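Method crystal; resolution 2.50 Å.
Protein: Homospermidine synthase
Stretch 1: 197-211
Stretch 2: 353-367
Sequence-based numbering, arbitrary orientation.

Stretch 1, residues 197-211: TLGIKVIHVAEQDSQ
Stretch 2 353-367: IDGCDELGVLLMGNQ

Residues 197-211 and 353-367 of one chain pair as neighbouring antiparallel strands, 202-209 and 356-364, whose directions differ by 151° and whose axes approach to 4.4 Å; together the stretches bury 1172 Å². Val202 lies opposite Met364, Ile203 opposite Leu363, His204 opposite Leu362, Val205 opposite Val361, Gln208 opposite Glu358 and Asp209 opposite Asp357. Both strands keep extended backbone angles, such as -115/149 at His204 and -109/120 at Leu362.

Selenomethionine Met364 covers the largest area, 103 Å². Its backbone is bonded to stretch 1 through both N and O: N donates to Val202 O (2.9 Å), while O accepts Lys201 N (2.8 Å) and, weakly, Val202 N (3.4 Å). With chi1 -59° (m), chi2 149° and chi3 -92°, its side chain bends back over stretch 1 on the face shared by Val202, His204 and Leu362. Met364 CB lies 3.6 Å from Val202 CG1, and Met364 CE sits 3.4 Å from His204 CG, over the face of the ring and 12° off its normal, a CH-pi contact. SE follows over the same face, 20° off the normal.

His204 (chi1 -77°, m; chi2 173°) thus offers its ring to the methyl while its backbone forms the tightest pair of the ladder: N to Leu362 O at 2.8 Å and Leu362 N to His204 O at 2.7 Å. On the other face, Ile203 CG1 meets Leu363 CG at 4.0 Å and Val205 CG1 meets Leu359 CD1 at 4.3 Å. Around Gly360 the bonds bend, and both links with Ala206 are weak. Regular pairing resumes where Gln208 N donates to Glu358 O (3.0 Å) and Glu358 N to Gln208 O (3.1 Å).

Asp357 (chi1 -164°, t), covered over 61 Å², brings acids together on the face of Glu207 and Asp209. Its OD1 lies 2.9 Å from Glu207 OE2, and its OD2 3.3 Å from Asp209 OD2, close approaches of like-charged groups. Asp209 OD1 also accepts Gln211 N (3.1 Å) and NE2 (2.8 Å), which ties down the chain beyond the strand.

At this end Ser210 N donates to Cys356 O (2.8 Å), and Cys356 N to Ser210 OG (2.9 Å), with Ser210 chi1 at 64° (p). Gly355 (phi/psi 107/177) passes so close that a CB would clash with Ser210 O and Gln211 CA. At the opposite end, Gly365 (129/-37) brings its CA to 3.1 Å from Gly199 O, and Asn366 (chi1 -175°, t) closes the contact through ND2 to Leu198 O (2.9 Å).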

ATOM      1  N   THR A 197     -27.806  22.059 -15.827  1.00 35.78           N
ATOM      2  CA  THR A 197     -27.827  22.503 -17.213  1.00 35.54           C
ATOM      3  C   THR A 197     -26.524  22.136 -17.921  1.00 34.74           C
ATOM      4  O   THR A 197     -26.495  22.004 -19.146  1.00 34.80           O
ATOM      5  CB  THR A 197     -28.114  24.041 -17.310  1.00 35.94           C
ATOM      6  OG1 THR A 197     -28.008  24.474 -18.670  1.00 36.77           O
ATOM      7  CG2 THR A 197     -27.154  24.830 -16.461  1.00 37.18           C
ATOM      8  N   LEU A 198     -25.454  21.948 -17.150  1.00 32.41           N
ATOM      9  CA  LEU A 198     -24.156  21.561 -17.712  1.00 30.60           C
ATOM     10  C   LEU A 198     -23.944  20.044 -17.805  1.00 29.32           C
ATOM     11  O   LEU A 198     -22.917  19.594 -18.308  1.00 29.36           O
ATOM     12  CB  LEU A 198     -23.016  22.187 -16.904  1.00 31.04           C
ATOM     13  CG  LEU A 198     -22.549  23.570 -17.363  1.00 31.90           C
ATOM     14  CD1 LEU A 198     -23.732  24.408 -17.827  1.00 34.44           C
ATOM     15  CD2 LEU A 198     -21.816  24.244 -16.227  1.00 29.27           C
ATOM     16  N   GLY A 199     -24.900  19.260 -17.313  1.00 28.27           N
ATOM     17  CA  GLY A 199     -24.786  17.809 -17.400  1.00 27.98           C
ATOM     18  C   GLY A 199     -23.890  17.105 -16.394  1.00 27.80           C
ATOM     19  O   GLY A 199     -23.501  15.951 -16.586  1.00 26.21           O
ATOM     20  N   ILE A 200     -23.567  17.807 -15.317  1.00 27.21           N
ATOM     21  CA  ILE A 200     -22.731  17.260 -14.272  1.00 26.02           C
ATOM     22  C   ILE A 200     -23.456  16.123 -13.588  1.00 26.29           C
ATOM     23  O   ILE A 200     -24.496  16.327 -12.959  1.00 26.20           O
ATOM     24  CB  ILE A 200     -22.406  18.313 -13.221  1.00 25.74           C
ATOM     25  CG1 ILE A 200     -21.857  19.569 -13.904  1.00 27.82           C
ATOM     26  CG2 ILE A 200     -21.391  17.761 -12.234  1.00 25.98           C
ATOM     27  CD1 ILE A 200     -20.598  19.328 -14.705  1.00 28.06           C
ATOM     28  N   LYS A 201     -22.905  14.923 -13.712  1.00 25.26           N
ATOM     29  CA  LYS A 201     -23.502  13.746 -13.102  1.00 25.83           C
ATOM     30  C   LYS A 201     -22.788  13.360 -11.811  1.00 25.53           C
ATOM     31  O   LYS A 201     -23.384  12.762 -10.917  1.00 23.11           O
ATOM     32  CB  LYS A 201     -23.453  12.571 -14.078  1.00 28.11           C
ATOM     33  CG  LYS A 201     -24.318  12.741 -15.309  1.00 30.77           C
ATOM     34  CD  LYS A 201     -24.104  11.577 -16.262  1.00 32.89           C
ATOM     35  CE  LYS A 201     -25.075  11.609 -17.417  1.00 33.44           C
ATOM     36  NZ  LYS A 201     -24.988  10.331 -18.170  1.00 36.99           N
ATOM     37  N   VAL A 202     -21.509  13.708 -11.718  1.00 25.48           N
ATOM     38  CA  VAL A 202     -20.729  13.378 -10.539  1.00 24.99           C
ATOM     39  C   VAL A 202     -19.546  14.326 -10.336  1.00 25.59           C
ATOM     40  O   VAL A 202     -18.864  14.713 -11.290  1.00 26.35           O
ATOM     41  CB  VAL A 202     -20.227  11.900 -10.610  1.00 25.70           C
ATOM     42  CG1 VAL A 202     -19.581  11.637 -11.948  1.00 27.71           C
ATOM     43  CG2 VAL A 202     -19.239  11.604  -9.485  1.00 25.98           C
ATOM     44  N   ILE A 203     -19.329  14.703  -9.078  1.00 23.73           N
ATOM     45  CA  ILE A 203     -18.240  15.589  -8.687  1.00 21.67           C
ATOM     46  C   ILE A 203     -17.333  14.871  -7.688  1.00 20.94           C
ATOM     47  O   ILE A 203     -17.804  14.348  -6.682  1.00 20.02           O
ATOM     48  CB  ILE A 203     -18.760  16.867  -7.984  1.00 22.54           C
ATOM     49  CG1 ILE A 203     -19.543  17.754  -8.956  1.00 23.24           C
ATOM     50  CG2 ILE A 203     -17.590  17.638  -7.397  1.00 21.09           C
ATOM     51  CD1 ILE A 203     -19.983  19.088  -8.338  1.00 22.23           C
ATOM     52  N   HIS A 204     -16.035  14.847  -7.964  1.00 21.31           N
ATOM     53  CA  HIS A 204     -15.083  14.219  -7.054  1.00 21.10           C
ATOM     54  C   HIS A 204     -14.149  15.274  -6.483  1.00 21.04           C
ATOM     55  O   HIS A 204     -13.855  16.281  -7.132  1.00 20.66           O
ATOM     56  CB  HIS A 204     -14.182  13.199  -7.771  1.00 19.46           C
ATOM     57  CG  HIS A 204     -14.839  11.889  -8.073  1.00 19.92           C
ATOM     58  ND1 HIS A 204     -14.227  10.913  -8.832  1.00 16.76           N
ATOM     59  CD2 HIS A 204     -16.051  11.392  -7.734  1.00 18.90           C
ATOM     60  CE1 HIS A 204     -15.033   9.875  -8.949  1.00 17.40           C
ATOM     61  NE2 HIS A 204     -16.149  10.140  -8.293  1.00 22.37           N
ATOM     62  N   VAL A 205     -13.700  15.040  -5.257  1.00 19.77           N
ATOM     63  CA  VAL A 205     -12.705  15.894  -4.642  1.00 18.84           C
ATOM     64  C   VAL A 205     -11.545  14.943  -4.885  1.00 18.28           C
ATOM     65  O   VAL A 205     -11.391  13.943  -4.179  1.00 19.14           O
ATOM     66  CB  VAL A 205     -12.929  16.086  -3.124  1.00 20.16           C
ATOM     67  CG1 VAL A 205     -11.777  16.891  -2.533  1.00 17.90           C
ATOM     68  CG2 VAL A 205     -14.254  16.825  -2.880  1.00 19.62           C
ATOM     69  N   ALA A 206     -10.789  15.216  -5.944  1.00 17.82           N
ATOM     70  CA  ALA A 206      -9.671  14.365  -6.325  1.00 18.65           C
ATOM     71  C   ALA A 206      -8.350  14.984  -5.902  1.00 20.25           C
ATOM     72  O   ALA A 206      -7.971  16.058  -6.373  1.00 22.17           O
ATOM     73  CB  ALA A 206      -9.692  14.127  -7.827  1.00 17.11           C
ATOM     74  N   GLU A 207      -7.660  14.300  -4.997  1.00 20.44           N
ATOM     75  CA  GLU A 207      -6.384  14.776  -4.486  1.00 21.74           C
ATOM     76  C   GLU A 207      -5.361  13.662  -4.539  1.00 21.58           C
ATOM     77  O   GLU A 207      -5.680  12.492  -4.318  1.00 18.77           O
ATOM     78  CB  GLU A 207      -6.524  15.268  -3.038  1.00 20.13           C
ATOM     79  CG  GLU A 207      -5.221  15.741  -2.400  1.00 22.91           C
ATOM     80  CD  GLU A 207      -5.389  16.170  -0.946  1.00 27.68           C
ATOM     81  OE1 GLU A 207      -6.549  16.295  -0.490  1.00 28.85           O
ATOM     82  OE2 GLU A 207      -4.362  16.393  -0.257  1.00 27.24           O
ATOM     83  N   GLN A 208      -4.124  14.038  -4.827  1.00 21.77           N
ATOM     84  CA  GLN A 208      -3.055  13.070  -4.901  1.00 22.28           C
ATOM     85  C   GLN A 208      -1.789  13.677  -4.321  1.00 22.08           C
ATOM     86  O   GLN A 208      -1.196  14.577  -4.908  1.00 23.28           O
ATOM     87  CB  GLN A 208      -2.856  12.656  -6.348  1.00 21.40           C
ATOM     88  CG  GLN A 208      -2.497  11.203  -6.510  1.00 26.42           C
ATOM     89  CD  GLN A 208      -2.962  10.662  -7.840  1.00 28.57           C
ATOM     90  OE1 GLN A 208      -2.512   9.605  -8.292  1.00 26.31           O
ATOM     91  NE2 GLN A 208      -3.883  11.387  -8.480  1.00 30.88           N
ATOM     92  N   ASP A 209      -1.403  13.177  -3.150  1.00 22.65           N
ATOM     93  CA  ASP A 209      -0.220  13.633  -2.426  1.00 20.55           C
ATOM     94  C   ASP A 209       0.961  12.776  -2.850  1.00 21.87           C
ATOM     95  O   ASP A 209       0.973  11.562  -2.619  1.00 22.04           O
ATOM     96  CB  ASP A 209      -0.446  13.472  -0.917  1.00 21.42           C
ATOM     97  CG  ASP A 209       0.474  14.350  -0.078  1.00 23.75           C
ATOM     98  OD1 ASP A 209       1.665  14.515  -0.430  1.00 24.19           O
ATOM     99  OD2 ASP A 209      -0.000  14.867   0.955  1.00 22.54           O
ATOM    100  N   SER A 210       1.956  13.412  -3.466  1.00 21.82           N
ATOM    101  CA  SER A 210       3.155  12.711  -3.921  1.00 20.97           C
ATOM    102  C   SER A 210       4.395  13.112  -3.117  1.00 22.06           C
ATOM    103  O   SER A 210       5.518  12.843  -3.531  1.00 22.98           O
ATOM    104  CB  SER A 210       3.405  12.990  -5.413  1.00 19.15           C
ATOM    105  OG  SER A 210       3.678  14.360  -5.660  1.00 20.19           O
ATOM    106  N   GLN A 211       4.206  13.754  -1.969  1.00 22.23           N
ATOM    107  CA  GLN A 211       5.360  14.156  -1.175  1.00 23.29           C
ATOM    108  C   GLN A 211       6.094  12.934  -0.617  1.00 24.21           C
ATOM    109  O   GLN A 211       5.501  12.122   0.086  1.00 26.56           O
ATOM    110  CB  GLN A 211       4.918  15.103  -0.048  1.00 19.85           C
ATOM    111  CG  GLN A 211       4.201  16.348  -0.603  1.00 19.50           C
ATOM    112  CD  GLN A 211       3.584  17.233   0.463  1.00 21.66           C
ATOM    113  OE1 GLN A 211       4.262  18.087   1.063  1.00 20.75           O
ATOM    114  NE2 GLN A 211       2.285  17.035   0.713  1.00 17.74           N
ATOM    115  N   ILE A 353      11.568  15.474   0.877  1.00 23.43           N
ATOM    116  CA  ILE A 353      12.568  16.021  -0.027  1.00 22.31           C
ATOM    117  C   ILE A 353      12.063  16.383  -1.423  1.00 23.25           C
ATOM    118  O   ILE A 353      12.690  17.174  -2.121  1.00 25.38           O
ATOM    119  CB  ILE A 353      13.727  15.028  -0.168  1.00 19.21           C
ATOM    120  CG1 ILE A 353      13.259  13.791  -0.950  1.00 18.69           C
ATOM    121  CG2 ILE A 353      14.231  14.645   1.214  1.00 16.15           C
ATOM    122  CD1 ILE A 353      14.247  12.636  -0.995  1.00 18.55           C
ATOM    123  N   ASP A 354      10.935  15.815  -1.831  1.00 23.42           N
ATOM    124  CA  ASP A 354      10.414  16.083  -3.163  1.00 25.77           C
ATOM    125  C   ASP A 354       8.914  15.822  -3.185  1.00 26.69           C
ATOM    126  O   ASP A 354       8.344  15.320  -2.209  1.00 27.42           O
ATOM    127  CB  ASP A 354      11.113  15.158  -4.167  1.00 27.31           C
ATOM    128  CG  ASP A 354      10.918  15.588  -5.607  1.00 30.43           C
ATOM    129  OD1 ASP A 354      10.904  14.700  -6.483  1.00 33.44           O
ATOM    130  OD2 ASP A 354      10.791  16.803  -5.880  1.00 32.44           O
ATOM    131  N   GLY A 355       8.271  16.177  -4.293  1.00 26.25           N
ATOM    132  CA  GLY A 355       6.844  15.929  -4.416  1.00 28.68           C
ATOM    133  C   GLY A 355       5.918  17.125  -4.330  1.00 28.62           C
ATOM    134  O   GLY A 355       6.343  18.256  -4.102  1.00 27.80           O
ATOM    135  N   CYS A 356       4.631  16.864  -4.508  1.00 28.81           N
ATOM    136  CA  CYS A 356       3.652  17.926  -4.464  1.00 31.17           C
ATOM    137  C   CYS A 356       2.280  17.402  -4.063  1.00 29.31           C
ATOM    138  O   CYS A 356       2.055  16.192  -3.985  1.00 27.56           O
ATOM    139  CB  CYS A 356       3.573  18.613  -5.828  1.00 33.71           C
ATOM    140  SG  CYS A 356       3.025  17.538  -7.149  1.00 47.37           S
ATOM    141  N   ASP A 357       1.364  18.322  -3.804  1.00 27.51           N
ATOM    142  CA  ASP A 357       0.026  17.947  -3.404  1.00 26.17           C
ATOM    143  C   ASP A 357      -0.964  18.517  -4.415  1.00 24.86           C
ATOM    144  O   ASP A 357      -1.076  19.739  -4.556  1.00 23.58           O
ATOM    145  CB  ASP A 357      -0.267  18.498  -2.006  1.00 27.09           C
ATOM    146  CG  ASP A 357      -1.474  17.845  -1.359  1.00 28.88           C
ATOM    147  OD1 ASP A 357      -2.437  17.524  -2.090  1.00 27.30           O
ATOM    148  OD2 ASP A 357      -1.464  17.665  -0.121  1.00 29.75           O
ATOM    149  N   GLU A 358      -1.656  17.633  -5.135  1.00 21.80           N
ATOM    150  CA  GLU A 358      -2.644  18.065  -6.119  1.00 19.88           C
ATOM    151  C   GLU A 358      -4.037  17.955  -5.563  1.00 17.80           C
ATOM    152  O   GLU A 358      -4.648  16.895  -5.624  1.00 16.58           O
ATOM    153  CB  GLU A 358      -2.596  17.230  -7.396  1.00 21.13           C
ATOM    154  CG  GLU A 358      -1.607  17.723  -8.395  1.00 26.10           C
ATOM    155  CD  GLU A 358      -2.022  17.451  -9.833  1.00 27.38           C
ATOM    156  OE1 GLU A 358      -2.458  16.307 -10.147  1.00 24.38           O
ATOM    157  OE2 GLU A 358      -1.894  18.393 -10.647  1.00 27.16           O
ATOM    158  N   LEU A 359      -4.539  19.055  -5.024  1.00 18.09           N
ATOM    159  CA  LEU A 359      -5.877  19.086  -4.460  1.00 18.66           C
ATOM    160  C   LEU A 359      -6.806  19.797  -5.431  1.00 17.37           C
ATOM    161  O   LEU A 359      -6.487  20.880  -5.914  1.00 18.06           O
ATOM    162  CB  LEU A 359      -5.872  19.829  -3.125  1.00 16.37           C
ATOM    163  CG  LEU A 359      -7.260  20.121  -2.546  1.00 15.47           C
ATOM    164  CD1 LEU A 359      -7.975  18.807  -2.283  1.00  9.97           C
ATOM    165  CD2 LEU A 359      -7.131  20.938  -1.245  1.00 14.21           C
ATOM    166  N   GLY A 360      -7.947  19.184  -5.727  1.00 16.03           N
ATOM    167  CA  GLY A 360      -8.881  19.805  -6.643  1.00 18.24           C
ATOM    168  C   GLY A 360     -10.184  19.044  -6.759  1.00 19.79           C
ATOM    169  O   GLY A 360     -10.398  18.056  -6.057  1.00 21.27           O
ATOM    170  N   VAL A 361     -11.053  19.513  -7.649  1.00 19.04           N
ATOM    171  CA  VAL A 361     -12.349  18.892  -7.873  1.00 21.23           C
ATOM    172  C   VAL A 361     -12.539  18.459  -9.316  1.00 22.52           C
ATOM    173  O   VAL A 361     -12.196  19.177 -10.252  1.00 24.86           O
ATOM    174  CB  VAL A 361     -13.505  19.838  -7.511  1.00 19.05           C
ATOM    175  CG1 VAL A 361     -13.614  19.963  -6.004  1.00 18.21           C
ATOM    176  CG2 VAL A 361     -13.272  21.198  -8.142  1.00 16.52           C
ATOM    177  N   LEU A 362     -13.102  17.275  -9.485  1.00 23.45           N
ATOM    178  CA  LEU A 362     -13.331  16.729 -10.802  1.00 23.90           C
ATOM    179  C   LEU A 362     -14.818  16.738 -11.100  1.00 25.37           C
ATOM    180  O   LEU A 362     -15.604  16.128 -10.370  1.00 24.92           O
ATOM    181  CB  LEU A 362     -12.792  15.301 -10.845  1.00 23.00           C
ATOM    182  CG  LEU A 362     -12.799  14.533 -12.164  1.00 23.44           C
ATOM    183  CD1 LEU A 362     -11.993  15.313 -13.198  1.00 22.11           C
ATOM    184  CD2 LEU A 362     -12.204  13.130 -11.946  1.00 18.88           C
ATOM    185  N   LEU A 363     -15.215  17.450 -12.151  1.00 26.58           N
ATOM    186  CA  LEU A 363     -16.624  17.487 -12.544  1.00 27.68           C
ATOM    187  C   LEU A 363     -16.785  16.629 -13.790  1.00 27.02           C
ATOM    188  O   LEU A 363     -16.114  16.870 -14.786  1.00 25.45           O
ATOM    189  CB  LEU A 363     -17.072  18.916 -12.840  1.00 25.99           C
ATOM    190  CG  LEU A 363     -17.248  19.765 -11.588  1.00 27.70           C
ATOM    191  CD1 LEU A 363     -15.899  19.974 -10.905  1.00 27.33           C
ATOM    192  CD2 LEU A 363     -17.858  21.090 -11.973  1.00 27.68           C
HETATM  193  N   MSE A 364     -17.654  15.623 -13.724  1.00 29.01           N
HETATM  194  CA  MSE A 364     -17.889  14.718 -14.853  1.00 32.13           C
HETATM  195  C   MSE A 364     -19.332  14.781 -15.365  1.00 32.94           C
HETATM  196  O   MSE A 364     -20.263  14.995 -14.588  1.00 33.66           O
HETATM  197  CB  MSE A 364     -17.570  13.279 -14.441  1.00 33.34           C
HETATM  198  CG  MSE A 364     -16.137  13.051 -13.979  1.00 37.31           C
HETATM  199 SE   MSE A 364     -15.992  11.641 -12.626  1.00 46.36          SE
HETATM  200  CE  MSE A 364     -16.161  12.756 -11.045  1.00 37.38           C
ATOM    201  N   GLY A 365     -19.507  14.591 -16.673  1.00 33.73           N
ATOM    202  CA  GLY A 365     -20.833  14.622 -17.266  1.00 34.15           C
ATOM    203  C   GLY A 365     -20.980  15.528 -18.479  1.00 35.52           C
ATOM    204  O   GLY A 365     -21.697  15.197 -19.427  1.00 35.95           O
ATOM    205  N   ASN A 366     -20.302  16.671 -18.455  1.00 36.19           N
ATOM    206  CA  ASN A 366     -20.377  17.622 -19.555  1.00 37.77           C
ATOM    207  C   ASN A 366     -19.728  17.101 -20.834  1.00 38.90           C
ATOM    208  O   ASN A 366     -18.712  16.408 -20.797  1.00 37.54           O
ATOM    209  CB  ASN A 366     -19.740  18.959 -19.160  1.00 37.73           C
ATOM    210  CG  ASN A 366     -19.911  20.020 -20.233  1.00 38.52           C
ATOM    211  OD1 ASN A 366     -19.055  20.186 -21.100  1.00 37.47           O
ATOM    212  ND2 ASN A 366     -21.035  20.733 -20.188  1.00 36.87           N
ATOM    213  N   GLN A 367     -20.327  17.460 -21.965  1.00 40.69           N
ATOM    214  CA  GLN A 367     -19.858  17.027 -23.272  1.00 42.00           C
ATOM    215  C   GLN A 367     -18.401  17.387 -23.570  1.00 41.34           C
ATOM    216  O   GLN A 367     -17.725  16.662 -24.297  1.00 40.36           O
ATOM    217  CB  GLN A 367     -20.783  17.591 -24.351  1.00 44.74           C
ATOM    218  CG  GLN A 367     -20.831  19.110 -24.388  1.00 50.26           C
ATOM    219  CD  GLN A 367     -22.035  19.655 -25.150  1.00 53.31           C
ATOM    220  OE1 GLN A 367     -22.106  20.856 -25.431  1.00 53.65           O
ATOM    221  NE2 GLN A 367     -22.990  18.777 -25.479  1.00 53.66           N
TER
HETATM  222  O   HOH W   1       0.904  14.632  -6.676  1.00 19.07           O